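Local coordinates for DNA-3-methyladenine glycosidase II, putative (Deinococcus radiodurans, PDB 2YG9), which belongs to the HhH-GPD superfamily of base excision DNA repair proteins and has a largely helical fold, at residues L65-A70 and A81-L86. Residues are numbered along the deposited sequence; the frame is centred on the assembly and turned at random.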
ATOM      1  N   LEU A  65      -8.987   2.729   0.027  1.00  7.81           N
ATOM      2  CA  LEU A  65      -9.118   1.281  -0.134  1.00  7.92           C
ATOM      3  C   LEU A  65      -9.866   0.980  -1.422  1.00  7.39           C
ATOM      4  O   LEU A  65      -9.400   0.177  -2.237  1.00  7.63           O
ATOM      5  CB  LEU A  65      -9.774   0.591   1.070  1.00  7.13           C
ATOM      6  CG  LEU A  65      -9.806  -0.953   0.907  1.00  7.89           C
ATOM      7  CD1 LEU A  65      -8.411  -1.558   0.673  1.00  7.58           C
ATOM      8  CD2 LEU A  65     -10.499  -1.552   2.088  1.00  8.21           C
ATOM      9  N   VAL A  66     -10.993   1.651  -1.614  1.00  6.77           N
ATOM     10  CA  VAL A  66     -11.839   1.447  -2.786  1.00  7.41           C
ATOM     11  C   VAL A  66     -11.084   1.856  -4.045  1.00  7.13           C
ATOM     12  O   VAL A  66     -11.104   1.125  -5.016  1.00  6.59           O
ATOM     13  CB  VAL A  66     -13.194   2.213  -2.675  1.00  8.08           C
ATOM     14  CG1 VAL A  66     -13.892   2.255  -4.041  1.00  6.72           C
ATOM     15  CG2 VAL A  66     -14.075   1.579  -1.608  1.00  2.83           C
ATOM     16  N   ARG A  67     -10.342   2.974  -3.982  1.00  7.27           N
ATOM     17  CA  ARG A  67      -9.498   3.394  -5.125  1.00  8.70           C
ATOM     18  C   ARG A  67      -8.490   2.305  -5.509  1.00  8.48           C
ATOM     19  O   ARG A  67      -8.342   1.990  -6.672  1.00 10.27           O
ATOM     20  CB  ARG A  67      -8.718   4.688  -4.834  1.00  7.46           C
ATOM     21  CG  ARG A  67      -8.114   5.308  -6.102  1.00  8.92           C
ATOM     22  CD  ARG A  67      -7.166   6.427  -5.784  1.00 12.20           C
ATOM     23  NE  ARG A  67      -7.858   7.681  -5.486  1.00 14.02           N
ATOM     24  CZ  ARG A  67      -8.242   8.584  -6.399  1.00 16.16           C
ATOM     25  NH1 ARG A  67      -8.063   8.390  -7.711  1.00 19.00           N
ATOM     26  NH2 ARG A  67      -8.848   9.700  -5.995  1.00 18.01           N
ATOM     27  N   SER A  68      -7.822   1.754  -4.507  1.00  9.35           N
ATOM     28  CA  SER A  68      -6.791   0.739  -4.720  1.00 10.49           C
ATOM     29  C   SER A  68      -7.392  -0.487  -5.436  1.00 10.41           C
ATOM     30  O   SER A  68      -6.892  -0.936  -6.486  1.00  9.84           O
ATOM     31  CB  SER A  68      -6.166   0.359  -3.367  1.00 10.62           C
ATOM     32  OG  SER A  68      -5.459  -0.874  -3.455  1.00 17.58           O
ATOM     33  N   VAL A  69      -8.496  -0.981  -4.878  1.00 10.00           N
ATOM     34  CA  VAL A  69      -9.177  -2.154  -5.388  1.00  9.62           C
ATOM     35  C   VAL A  69      -9.634  -1.931  -6.832  1.00 10.36           C
ATOM     36  O   VAL A  69      -9.351  -2.732  -7.727  1.00 10.53           O
ATOM     37  CB  VAL A  69     -10.386  -2.514  -4.484  1.00  9.10           C
ATOM     38  CG1 VAL A  69     -11.271  -3.572  -5.121  1.00  5.63           C
ATOM     39  CG2 VAL A  69      -9.890  -2.958  -3.116  1.00  5.33           C
ATOM     40  N   ALA A  70     -10.343  -0.840  -7.039  1.00 10.57           N
ATOM     41  CA  ALA A  70     -10.862  -0.478  -8.354  1.00 10.80           C
ATOM     42  C   ALA A  70      -9.792  -0.337  -9.413  1.00 11.27           C
ATOM     43  O   ALA A  70     -10.011  -0.742 -10.544  1.00 10.51           O
ATOM     44  CB  ALA A  70     -11.667   0.790  -8.270  1.00 10.80           C
ATOM     45  N   ALA A  81     -10.285   7.203 -14.050  1.00 15.28           N
ATOM     46  CA  ALA A  81     -11.610   7.251 -14.672  1.00 14.68           C
ATOM     47  C   ALA A  81     -12.671   6.495 -13.895  1.00 14.26           C
ATOM     48  O   ALA A  81     -13.768   7.017 -13.638  1.00 12.98           O
ATOM     49  CB  ALA A  81     -11.528   6.673 -16.089  1.00 14.66           C
ATOM     50  N   ILE A  82     -12.367   5.234 -13.582  1.00 13.84           N
ATOM     51  CA  ILE A  82     -13.312   4.357 -12.901  1.00 13.68           C
ATOM     52  C   ILE A  82     -13.569   4.829 -11.466  1.00 13.82           C
ATOM     53  O   ILE A  82     -14.699   4.777 -10.992  1.00 14.19           O
ATOM     54  CB  ILE A  82     -12.835   2.874 -12.923  1.00 13.62           C
ATOM     55  CG1 ILE A  82     -13.995   1.943 -12.569  1.00 15.00           C
ATOM     56  CG2 ILE A  82     -11.639   2.648 -12.004  1.00 14.22           C
ATOM     57  CD1 ILE A  82     -13.787   0.523 -13.041  1.00 12.50           C
ATOM     58  N   TYR A  83     -12.538   5.325 -10.793  1.00 13.57           N
ATOM     59  CA  TYR A  83     -12.719   5.876  -9.454  1.00 13.69           C
ATOM     60  C   TYR A  83     -13.621   7.126  -9.513  1.00 13.57           C
ATOM     61  O   TYR A  83     -14.457   7.323  -8.659  1.00 13.11           O
ATOM     62  CB  TYR A  83     -11.385   6.205  -8.750  1.00 13.97           C
ATOM     63  CG  TYR A  83     -11.617   6.539  -7.287  1.00 13.01           C
ATOM     64  CD1 TYR A  83     -12.006   5.548  -6.402  1.00 11.90           C
ATOM     65  CD2 TYR A  83     -11.536   7.835  -6.818  1.00 11.71           C
ATOM     66  CE1 TYR A  83     -12.278   5.835  -5.089  1.00 13.66           C
ATOM     67  CE2 TYR A  83     -11.807   8.132  -5.468  1.00 12.30           C
ATOM     68  CZ  TYR A  83     -12.173   7.123  -4.622  1.00 11.55           C
ATOM     69  OH  TYR A  83     -12.469   7.365  -3.299  1.00 13.52           O
ATOM     70  N   GLY A  84     -13.461   7.929 -10.563  1.00 14.18           N
ATOM     71  CA  GLY A  84     -14.309   9.088 -10.786  1.00 13.82           C
ATOM     72  C   GLY A  84     -15.735   8.680 -11.030  1.00 13.92           C
ATOM     73  O   GLY A  84     -16.645   9.336 -10.572  1.00 15.92           O
ATOM     74  N   ARG A  85     -15.954   7.582 -11.735  1.00 13.55           N
ATOM     75  CA  ARG A  85     -17.337   7.061 -11.899  1.00 13.31           C
ATOM     76  C   ARG A  85     -17.968   6.558 -10.585  1.00 13.42           C
ATOM     77  O   ARG A  85     -19.180   6.727 -10.349  1.00 13.07           O
ATOM     78  CB  ARG A  85     -17.393   5.996 -12.973  1.00 12.66           C
ATOM     79  CG  ARG A  85     -17.024   6.544 -14.305  1.00 14.46           C
ATOM     80  CD  ARG A  85     -17.389   5.602 -15.439  1.00 15.15           C
ATOM     81  NE  ARG A  85     -16.519   4.439 -15.468  1.00 16.66           N
ATOM     82  CZ  ARG A  85     -15.335   4.399 -16.056  1.00 17.33           C
ATOM     83  NH1 ARG A  85     -14.844   5.480 -16.644  1.00 18.26           N
ATOM     84  NH2 ARG A  85     -14.647   3.261 -16.068  1.00 17.27           N
ATOM     85  N   LEU A  86     -17.146   5.973  -9.717  1.00 12.78           N
ATOM     86  CA  LEU A  86     -17.584   5.620  -8.371  1.00 12.46           C
ATOM     87  C   LEU A  86     -17.993   6.849  -7.567  1.00 12.51           C
ATOM     88  O   LEU A  86     -19.065   6.862  -6.941  1.00 12.77           O
ATOM     89  CB  LEU A  86     -16.504   4.798  -7.628  1.00 11.59           C
ATOM     90  CG  LEU A  86     -16.330   3.367  -8.189  1.00  8.89           C
ATOM     91  CD1 LEU A  86     -15.102   2.753  -7.602  1.00 11.51           C
ATOM     92  CD2 LEU A  86     -17.571   2.442  -8.005  1.00 11.13           C
TER
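One face of the Tyr83 ring is covered by Arg67: CB of Arg67 sits 4.0 Å from the ring centroid, a CH-pi contact displaced toward the rim. Farther along the same side chain, the guanidinium takes Tyr83 CD2 over its centre, while Arg67 NH2 comes within 3.4 Å of both CD2 and CE2 of Tyr83. The two planes are inclined by 37°, so this is a tilted overlay and not a parallel stack. The Arg67 chain bends at the CG-CD bond (chi3 -80°), which sets the position of NE, and Gln80 OE1, one turn before Tyr83, accepts a hydrogen bond from Arg67 NH1. At the ring's edge, near its plane, lies Val66 CG1, 4.1 Å from Tyr83 CE1.

The same methyl, anti to the backbone N of Val66, also reaches Leu86 CD1 at 3.8 Å. That leucine methyl in turn meets Ala70 CB (4.0 Å). Ala70 CB also packs against Ile82 CG2. Val93 adds to the apolar surroundings of Val66 and Tyr83.

These residues join helix 61-71 to helix 76-87, consecutive helices of the HhH-GPD fold, whose local axes run at 134° to each other. No hydrogen bond links the two segments; Ala70 O instead accepts one from Lys115 NZ of helix 113-127. The interface therefore rests on dispersion between apolar groups and on the CH-pi contact of Arg67 CB, the guanidinium over the ring's rim adding at most a modest electrostatic contribution while Gln80 satisfies one of its nitrogens.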